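SeviL (Septifer virgatus, PDB 6LF2) is a beta-trefoil R-type lectin that binds the saccharides of GM1b and asialo-GM1. Local coordinates at residues Glu87-Pro90 and Tyr96-Leu99; His103-Asp108 and Leu114-His119; Lys30-Phe35 and Val72-Ile77. One frame throughout, in Å; residues are numbered along the deposited sequence.

Contacts 1 and 2 each pair the strands of one antiparallel hairpin of the beta-trefoil through backbone hydrogen bonds, whereas contact 3 packs strands of two separate hairpins through side chains. Strand 96-100 leads on to strand 106-110, and L98 O is bonded to L107 N where contacts 1 and 2 meet. Contact 3 meets contact 2 at V72 and L114. Its centre lies about 9 Å from the chain centre, against 11 and 12 Å for contacts 2 and 1, and unlike theirs its touching residues include no exposed one. Contacts 1 and 2 add polar side-chain and water-mediated bonds to their backbone pairing; contact 3 is apolar between its strands, with F35 reaching the bound glycan.

Contact 1 of 3, residues Glu87-Pro90 and Tyr96-Leu99; sequences EEVP and YRLL
The beta hairpin of strands 84-88 and 96-100, part of the beta-trefoil, is joined here by E87 and R97, an antiparallel hydrogen-bonded pair. E87 N donates to R97 O at 2.9 Å in a nearly straight bond (175°), and R97 N returns a bond to E87 O at 2.8 Å. The same carbonyl oxygen of E87 also receives a CA-H...O contact from Y96.

Beside it, E88 and Y96 form the non-hydrogen-bonded pair, with their side chains on the other face of the hairpin. The phenol ring lies against the backbone of the partner strand, its CD1 coming to 3.7 Å from E88 CA, while CE1 meets E88 CB.

On the face of E87 and R97 the two long side chains cross obliquely, their carboxylate and guanidinium planes 52° apart. E87 holds CG anti to its backbone N (chi1 -179°), and the extended chain carries the carboxylate past R97 CD. The charged ends do not form a direct salt bridge: OE2 of E87 and NH1 of R97 stay 4.5 Å apart. Their strongest polar partners lie outside the two segments, with E87 OE1 bonded to Y106 OH, and R97 making a salt bridge through NE to E124 and a bond through NH2 to T121 O. V89, next along the chain, sets its CG2 3.9 Å from R97 NH1, crossing that chain at about a right angle. A water bridges the charges, donating to E87 OE2 at 2.6 Å and accepting from R97 NH1 at 2.8 Å, in the guanidinium plane.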
loop_
_atom_site.group_PDB
_atom_site.type_symbol
_atom_site.label_atom_id
_atom_site.label_comp_id
_atom_site.label_asym_id
_atom_site.label_seq_id
_atom_site.Cartn_x
_atom_site.Cartn_y
_atom_site.Cartn_z
ATOM N N GLU B 87 -11.192 3.607 -12.839
ATOM C CA GLU B 87 -10.694 4.010 -14.150
ATOM C C GLU B 87 -9.192 3.760 -14.175
ATOM O O GLU B 87 -8.433 4.461 -13.499
ATOM C CB GLU B 87 -11.012 5.473 -14.427
ATOM C CG GLU B 87 -10.550 5.963 -15.796
ATOM C CD GLU B 87 -10.821 7.448 -16.010
ATOM O OE1 GLU B 87 -12.007 7.834 -16.161
ATOM O OE2 GLU B 87 -9.844 8.233 -16.011
ATOM N N GLU B 88 -8.765 2.761 -14.937
ATOM C CA GLU B 88 -7.358 2.403 -14.912
ATOM C C GLU B 88 -6.528 3.548 -15.482
ATOM O O GLU B 88 -6.962 4.272 -16.383
ATOM C CB GLU B 88 -7.109 1.103 -15.674
ATOM C CG GLU B 88 -7.185 1.201 -17.175
ATOM C CD GLU B 88 -6.946 -0.143 -17.831
ATOM O OE1 GLU B 88 -6.954 -1.160 -17.101
ATOM O OE2 GLU B 88 -6.745 -0.180 -19.067
ATOM N N VAL B 89 -5.356 3.751 -14.888
ATOM C CA VAL B 89 -4.408 4.765 -15.337
ATOM C C VAL B 89 -3.482 4.097 -16.350
ATOM O O VAL B 89 -2.648 3.272 -15.949
ATOM C CB VAL B 89 -3.617 5.339 -14.155
ATOM C CG1 VAL B 89 -2.555 6.304 -14.621
ATOM C CG2 VAL B 89 -4.558 6.005 -13.158
ATOM N N PRO B 90 -3.589 4.413 -17.643
ATOM C CA PRO B 90 -2.807 3.663 -18.642
ATOM C C PRO B 90 -1.311 3.702 -18.393
ATOM O O PRO B 90 -0.621 2.684 -18.549
ATOM C CB PRO B 90 -3.163 4.363 -19.965
ATOM C CG PRO B 90 -4.389 5.136 -19.700
ATOM C CD PRO B 90 -4.425 5.466 -18.240
ATOM N N TYR B 96 -5.460 3.302 -10.201
ATOM C CA TYR B 96 -6.790 3.640 -10.683
ATOM C C TYR B 96 -7.148 5.053 -10.255
ATOM O O TYR B 96 -6.763 5.517 -9.177
ATOM C CB TYR B 96 -7.864 2.697 -10.124
ATOM C CG TYR B 96 -7.775 1.268 -10.565
ATOM C CD1 TYR B 96 -8.367 0.849 -11.748
ATOM C CD2 TYR B 96 -7.127 0.320 -9.782
ATOM C CE1 TYR B 96 -8.304 -0.464 -12.154
ATOM C CE2 TYR B 96 -7.058 -0.997 -10.180
ATOM C CZ TYR B 96 -7.649 -1.388 -11.366
ATOM O OH TYR B 96 -7.579 -2.705 -11.761
ATOM N N ARG B 97 -7.922 5.727 -11.095
ATOM C CA ARG B 97 -8.715 6.847 -10.616
ATOM C C ARG B 97 -10.060 6.309 -10.138
ATOM O O ARG B 97 -10.542 5.279 -10.619
ATOM C CB ARG B 97 -8.910 7.904 -11.707
ATOM C CG ARG B 97 -7.657 8.698 -12.007
ATOM C CD ARG B 97 -7.937 9.875 -12.939
ATOM N NE ARG B 97 -6.780 10.757 -13.065
ATOM C CZ ARG B 97 -5.760 10.532 -13.889
ATOM N NH1 ARG B 97 -5.746 9.450 -14.656
ATOM N NH2 ARG B 97 -4.749 11.387 -13.942
ATOM N N LEU B 98 -10.622 6.968 -9.141
ATOM C CA LEU B 98 -11.914 6.590 -8.575
ATOM C C LEU B 98 -12.906 7.676 -8.965
ATOM O O LEU B 98 -12.816 8.804 -8.470
ATOM C CB LEU B 98 -11.819 6.439 -7.055
ATOM C CG LEU B 98 -10.892 5.305 -6.612
ATOM C CD1 LEU B 98 -10.626 5.357 -5.117
ATOM C CD2 LEU B 98 -11.546 4.015 -6.970
ATOM N N LEU B 99 -13.838 7.330 -9.852
ATOM C CA LEU B 99 -14.719 8.295 -10.503
ATOM C C LEU B 99 -16.125 8.188 -9.916
ATOM O O LEU B 99 -16.767 7.137 -10.019
ATOM C CB LEU B 99 -14.738 8.053 -12.011
ATOM C CG LEU B 99 -15.671 8.929 -12.848
ATOM C CD1 LEU B 99 -15.249 10.388 -12.728
ATOM C CD2 LEU B 99 -15.642 8.462 -14.298
HETATM O O HOH W 1 -7.519 7.341 -15.140
#

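Contact 2 of 3, residues His103-Asp108 and Leu114-His119; sequences HKAYLD and LVANKH
Y106 and N117 open a run of four backbone bonds that zips the hairpin of strands 106-110 and 113-117, one of the hairpins of the beta-trefoil. Y106 N donates to N117 O at 2.7 Å, and N117 N answers to Y106 O. Two residues on, D108 N reaches V115 O at 2.7 Å and V115 N reaches D108 O at 3.0 Å. Between these pairs L107 faces A116 without a mutual bond. The N-H and C=O of L107 point out of the hairpin instead, to L98 O and to the indole nitrogen of W126.

Beyond N117, K118 takes over. Its chain, bent at chi3 and chi4, curls back so that NZ donates to H103 O at 2.8 Å, in the carbonyl plane. A water gives one bond to K104 O and another to K118 O, 3.0 Å away, and so bridges the two loops, while K104 NZ bonds K101 O. The side-chain OD1 of N117 accepts from H119 N, two residues on, at 3.0 Å, an Asx turn. Y106 OH is bonded to Q120 NE2 as well as to E87.

D108 and N117 extend side by side from one face, carboxylate and amide nearly coplanar. Both oxygens of D108 are engaged, OD1 by S123 OG and OD2 by T121 OG1. The like-charged E124 OE2 lies close to OD2; these hydroxyls and the salt bridge of E124 to R97 probably offset the repulsion. A116, on the face away from D108 and N117, meets A105 CB with its CB at 3.7 Å.

Around the hairpin, Y106 rests on R97 and L99 of strand 96-100, A105 and A116 touch Y67 of strand 63-67, and L107 with L114 presses on V72 of strand 72-75.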
loop_
_atom_site.group_PDB
_atom_site.type_symbol
_atom_site.label_atom_id
_atom_site.label_comp_id
_atom_site.label_asym_id
_atom_site.label_seq_id
_atom_site.Cartn_x
_atom_site.Cartn_y
_atom_site.Cartn_z
ATOM N N HIS B 103 -21.576 12.504 -10.100
ATOM C CA HIS B 103 -20.988 13.805 -10.361
ATOM C C HIS B 103 -19.809 13.769 -11.317
ATOM O O HIS B 103 -19.303 14.835 -11.674
ATOM C CB HIS B 103 -20.557 14.457 -9.044
ATOM C CG HIS B 103 -21.707 14.742 -8.131
ATOM N ND1 HIS B 103 -22.583 15.784 -8.350
ATOM C CD2 HIS B 103 -22.146 14.108 -7.017
ATOM C CE1 HIS B 103 -23.506 15.783 -7.404
ATOM N NE2 HIS B 103 -23.263 14.780 -6.582
ATOM N N LYS B 104 -19.369 12.586 -11.736
ATOM C CA LYS B 104 -18.233 12.448 -12.649
ATOM C C LYS B 104 -17.031 13.261 -12.156
ATOM O O LYS B 104 -16.370 13.981 -12.908
ATOM C CB LYS B 104 -18.637 12.835 -14.075
ATOM C CG LYS B 104 -19.757 11.956 -14.662
ATOM C CD LYS B 104 -19.341 10.485 -14.718
ATOM C CE LYS B 104 -20.357 9.624 -15.480
ATOM N NZ LYS B 104 -21.670 9.497 -14.783
ATOM N N ALA B 105 -16.747 13.132 -10.861
ATOM C CA ALA B 105 -15.609 13.779 -10.225
ATOM C C ALA B 105 -14.698 12.714 -9.622
ATOM O O ALA B 105 -15.178 11.728 -9.053
ATOM C CB ALA B 105 -16.063 14.769 -9.142
ATOM N N TYR B 106 -13.385 12.917 -9.761
ATOM C CA TYR B 106 -12.384 11.945 -9.322
ATOM C C TYR B 106 -11.956 12.209 -7.882
ATOM O O TYR B 106 -11.656 13.348 -7.514
ATOM C CB TYR B 106 -11.147 12.006 -10.224
ATOM C CG TYR B 106 -11.371 11.633 -11.668
ATOM C CD1 TYR B 106 -11.510 10.305 -12.050
ATOM C CD2 TYR B 106 -11.417 12.614 -12.655
ATOM C CE1 TYR B 106 -11.711 9.960 -13.372
ATOM C CE2 TYR B 106 -11.610 12.278 -13.977
ATOM C CZ TYR B 106 -11.750 10.951 -14.331
ATOM O OH TYR B 106 -11.947 10.606 -15.650
ATOM N N LEU B 107 -11.880 11.142 -7.080
ATOM C CA LEU B 107 -11.358 11.261 -5.721
ATOM C C LEU B 107 -9.925 11.781 -5.737
ATOM O O LEU B 107 -9.072 11.259 -6.453
ATOM C CB LEU B 107 -11.413 9.904 -5.017
ATOM C CG LEU B 107 -11.089 9.952 -3.520
ATOM C CD1 LEU B 107 -12.141 10.782 -2.767
ATOM C CD2 LEU B 107 -11.006 8.551 -2.958
ATOM N N ASP B 108 -9.668 12.803 -4.927
ATOM C CA ASP B 108 -8.412 13.540 -4.929
ATOM C C ASP B 108 -8.132 13.933 -3.484
ATOM O O ASP B 108 -8.879 13.561 -2.569
ATOM C CB ASP B 108 -8.520 14.752 -5.869
ATOM C CG ASP B 108 -7.174 15.277 -6.348
ATOM O OD1 ASP B 108 -6.135 15.073 -5.681
ATOM O OD2 ASP B 108 -7.169 15.932 -7.411
ATOM N N LEU B 114 -9.818 14.709 1.871
ATOM C CA LEU B 114 -10.280 14.107 0.629
ATOM C C LEU B 114 -11.229 15.064 -0.080
ATOM O O LEU B 114 -12.094 15.686 0.549
ATOM C CB LEU B 114 -10.989 12.778 0.885
ATOM C CG LEU B 114 -10.163 11.644 1.497
ATOM C CD1 LEU B 114 -11.015 10.384 1.600
ATOM C CD2 LEU B 114 -8.927 11.392 0.657
ATOM N N VAL B 115 -11.041 15.208 -1.392
ATOM C CA VAL B 115 -11.857 16.067 -2.236
ATOM C C VAL B 115 -12.144 15.321 -3.536
ATOM O O VAL B 115 -11.721 14.177 -3.727
ATOM C CB VAL B 115 -11.179 17.426 -2.520
ATOM C CG1 VAL B 115 -10.862 18.158 -1.235
ATOM C CG2 VAL B 115 -9.915 17.230 -3.348
ATOM N N ALA B 116 -12.882 15.970 -4.437
ATOM C CA ALA B 116 -13.173 15.382 -5.736
ATOM C C ALA B 116 -13.016 16.450 -6.806
ATOM O O ALA B 116 -13.376 17.609 -6.585
ATOM C CB ALA B 116 -14.583 14.773 -5.786
ATOM N N ASN B 117 -12.468 16.060 -7.960
ATOM C CA ASN B 117 -12.170 17.007 -9.028
ATOM C C ASN B 117 -12.604 16.431 -10.369
ATOM O O ASN B 117 -12.394 15.246 -10.648
ATOM C CB ASN B 117 -10.676 17.348 -9.055
ATOM C CG ASN B 117 -10.329 18.392 -10.101
ATOM O OD1 ASN B 117 -11.204 18.940 -10.775
ATOM N ND2 ASN B 117 -9.038 18.680 -10.234
ATOM N N LYS B 118 -13.213 17.281 -11.203
ATOM C CA LYS B 118 -13.648 16.838 -12.522
ATOM C C LYS B 118 -12.491 16.741 -13.513
ATOM O O LYS B 118 -12.505 15.863 -14.383
ATOM C CB LYS B 118 -14.721 17.783 -13.071
ATOM C CG LYS B 118 -15.988 17.843 -12.224
ATOM C CD LYS B 118 -17.005 18.801 -12.840
ATOM C CE LYS B 118 -18.269 18.073 -13.254
ATOM N NZ LYS B 118 -19.051 17.619 -12.071
ATOM N N HIS B 119 -11.502 17.618 -13.399
ATOM C CA HIS B 119 -10.314 17.544 -14.238
ATOM C C HIS B 119 -9.415 16.416 -13.753
ATOM O O HIS B 119 -9.316 16.171 -12.551
ATOM C CB HIS B 119 -9.539 18.860 -14.195
ATOM C CG HIS B 119 -10.310 20.041 -14.696
ATOM N ND1 HIS B 119 -11.284 20.668 -13.949
ATOM C CD2 HIS B 119 -10.241 20.719 -15.867
ATOM C CE1 HIS B 119 -11.785 21.677 -14.639
ATOM N NE2 HIS B 119 -11.170 21.730 -15.806
HETATM O O HOH W 2 -14.886 14.242 -15.113
#

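Contact 3 of 3, residues Lys30-Phe35 and Val72-Ile77; sequences KDLGIF and VIMSDI. With GAL (beta-D-galactopyranose), chain D.
L32 of strand 31-35 alone carries the contact across to strand 72-75, and the two strands belong to different hairpins of the beta-trefoil. Their axes approach to 8.2 Å at 132°, too far apart for backbone pairing. A trans chi1 (178°) carries the branched end of L32 to the other strand, with both methyl groups facing it.

V72 comes first. L32 CD2 sits 3.7 Å from V72 O and 4.1 Å from V72 CG1. At I73 the same methyl touches the backbone, 3.9 Å from I73 CA, while the CB of I73 points away from L32. M74 then folds back across L32: its chain, bent at chi2 and chi3, places SD 4.0 Å from L32 CD1, the two side chains crossing at about a right angle. L114 completes this apolar cluster, touching both L32 and V72, and Y25 lies against L32 and M74. Beyond M74 the second segment leaves the first. S75 OG donates to I77 O at 2.6 Å, along a lone pair in the carbonyl plane, bridging over D76, whose OD1 forms a salt bridge with K63.

At its far end strand 31-35 enters the glycan pocket. F35 CE1 lies 3.5 Å from C4 of the bound galactose, and the ring also nears C3 and C5, alongside Y40 and Q43 of the pocket.

No hydrogen bond or charge pair links the two segments, so the hairpins are joined here by apolar packing, while strand 31-35 offers the ring carbons of F35 to the C-H groups at C3, C4 and C5 of galactose.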
loop_
_atom_site.group_PDB
_atom_site.type_symbol
_atom_site.label_atom_id
_atom_site.label_comp_id
_atom_site.label_asym_id
_atom_site.label_seq_id
_atom_site.Cartn_x
_atom_site.Cartn_y
_atom_site.Cartn_z
ATOM N N LYS B 30 -14.816 11.556 14.217
ATOM C CA LYS B 30 -15.558 11.997 13.041
ATOM C C LYS B 30 -14.605 12.592 12.010
ATOM O O LYS B 30 -14.810 13.693 11.498
ATOM C CB LYS B 30 -16.645 12.999 13.432
ATOM C CG LYS B 30 -17.615 12.460 14.461
ATOM C CD LYS B 30 -18.285 11.187 13.963
ATOM C CE LYS B 30 -19.366 10.719 14.933
ATOM N NZ LYS B 30 -20.297 11.826 15.302
ATOM N N ASP B 31 -13.524 11.859 11.734
ATOM C CA ASP B 31 -12.404 12.372 10.949
ATOM C C ASP B 31 -12.222 11.538 9.687
ATOM O O ASP B 31 -11.883 10.352 9.762
ATOM C CB ASP B 31 -11.122 12.375 11.782
ATOM C CG ASP B 31 -10.013 13.184 11.141
ATOM O OD1 ASP B 31 -10.302 13.867 10.139
ATOM O OD2 ASP B 31 -8.860 13.147 11.640
ATOM N N LEU B 32 -12.445 12.157 8.532
ATOM C CA LEU B 32 -12.185 11.552 7.232
ATOM C C LEU B 32 -11.054 12.320 6.565
ATOM O O LEU B 32 -11.101 13.549 6.506
ATOM C CB LEU B 32 -13.434 11.599 6.350
ATOM C CG LEU B 32 -13.311 11.047 4.930
ATOM C CD1 LEU B 32 -13.162 9.537 4.939
ATOM C CD2 LEU B 32 -14.540 11.448 4.102
ATOM N N GLY B 33 -10.035 11.615 6.082
ATOM C CA GLY B 33 -8.903 12.316 5.510
ATOM C C GLY B 33 -7.903 11.385 4.852
ATOM O O GLY B 33 -8.211 10.236 4.543
ATOM N N ILE B 34 -6.705 11.921 4.611
ATOM C CA ILE B 34 -5.574 11.156 4.089
ATOM C C ILE B 34 -4.367 11.401 4.995
ATOM O O ILE B 34 -4.120 12.530 5.437
ATOM C CB ILE B 34 -5.275 11.524 2.613
ATOM C CG1 ILE B 34 -4.071 10.746 2.076
ATOM C CG2 ILE B 34 -5.060 13.027 2.447
ATOM C CD1 ILE B 34 -3.790 11.022 0.592
ATOM N N PHE B 35 -3.636 10.334 5.312
ATOM C CA PHE B 35 -2.510 10.406 6.238
ATOM C C PHE B 35 -1.294 9.720 5.622
ATOM O O PHE B 35 -1.425 8.652 5.021
ATOM C CB PHE B 35 -2.883 9.747 7.580
ATOM C CG PHE B 35 -1.773 9.770 8.588
ATOM C CD1 PHE B 35 -1.244 10.970 9.017
ATOM C CD2 PHE B 35 -1.260 8.583 9.106
ATOM C CE1 PHE B 35 -0.225 11.000 9.946
ATOM C CE2 PHE B 35 -0.230 8.606 10.037
ATOM C CZ PHE B 35 0.281 9.810 10.462
ATOM N N VAL B 72 -16.491 15.416 -0.048
ATOM C CA VAL B 72 -16.422 13.985 0.198
ATOM C C VAL B 72 -16.738 13.741 1.666
ATOM O O VAL B 72 -16.135 14.364 2.546
ATOM C CB VAL B 72 -15.033 13.442 -0.167
ATOM C CG1 VAL B 72 -14.961 11.927 0.058
ATOM C CG2 VAL B 72 -14.707 13.798 -1.602
ATOM N N ILE B 73 -17.694 12.849 1.929
ATOM C CA ILE B 73 -18.169 12.567 3.277
ATOM C C ILE B 73 -18.497 11.083 3.360
ATOM O O ILE B 73 -18.537 10.377 2.350
ATOM C CB ILE B 73 -19.413 13.413 3.642
ATOM C CG1 ILE B 73 -20.519 13.160 2.625
ATOM C CG2 ILE B 73 -19.077 14.903 3.680
ATOM C CD1 ILE B 73 -21.818 13.865 2.968
ATOM N N MET B 74 -18.749 10.610 4.583
ATOM C CA MET B 74 -19.252 9.260 4.802
ATOM C C MET B 74 -20.770 9.308 4.952
ATOM O O MET B 74 -21.296 10.133 5.708
ATOM C CB MET B 74 -18.606 8.628 6.038
ATOM C CG MET B 74 -17.072 8.495 5.936
ATOM S SD MET B 74 -16.548 7.348 4.650
ATOM C CE MET B 74 -17.311 5.822 5.208
ATOM N N SER B 75 -21.462 8.432 4.224
ATOM C CA SER B 75 -22.916 8.333 4.242
ATOM C C SER B 75 -23.358 7.123 5.057
ATOM O O SER B 75 -22.789 6.035 4.924
ATOM C CB SER B 75 -23.462 8.216 2.813
ATOM O OG SER B 75 -24.869 7.994 2.808
ATOM N N ASP B 76 -24.398 7.300 5.883
ATOM C CA ASP B 76 -24.957 6.163 6.609
ATOM C C ASP B 76 -25.676 5.183 5.689
ATOM O O ASP B 76 -25.807 4.004 6.042
ATOM C CB ASP B 76 -25.917 6.655 7.696
ATOM C CG ASP B 76 -25.228 7.515 8.729
ATOM O OD1 ASP B 76 -24.069 7.199 9.075
ATOM O OD2 ASP B 76 -25.835 8.504 9.196
ATOM N N ILE B 77 -26.121 5.632 4.516
ATOM C CA ILE B 77 -26.947 4.838 3.612
ATOM C C ILE B 77 -26.268 4.769 2.249
ATOM O O ILE B 77 -25.686 5.755 1.789
ATOM C CB ILE B 77 -28.366 5.436 3.487
ATOM C CG1 ILE B 77 -29.101 5.369 4.830
ATOM C CG2 ILE B 77 -29.178 4.730 2.393
ATOM C CD1 ILE B 77 -28.996 6.636 5.658
HETATM C C1 GAL D . -1.984 14.678 12.965
HETATM C C2 GAL D . -1.425 13.631 13.945
HETATM C C3 GAL D . -1.178 12.305 13.233
HETATM C C4 GAL D . -2.467 11.838 12.553
HETATM C C5 GAL D . -2.998 12.972 11.670
HETATM C C6 GAL D . -4.336 12.707 10.971
HETATM O O2 GAL D . -0.187 14.044 14.507
HETATM O O3 GAL D . -0.783 11.293 14.140
HETATM O O4 GAL D . -3.424 11.479 13.523
HETATM O O5 GAL D . -3.185 14.182 12.404
HETATM O O6 GAL D . -4.662 13.805 10.130
#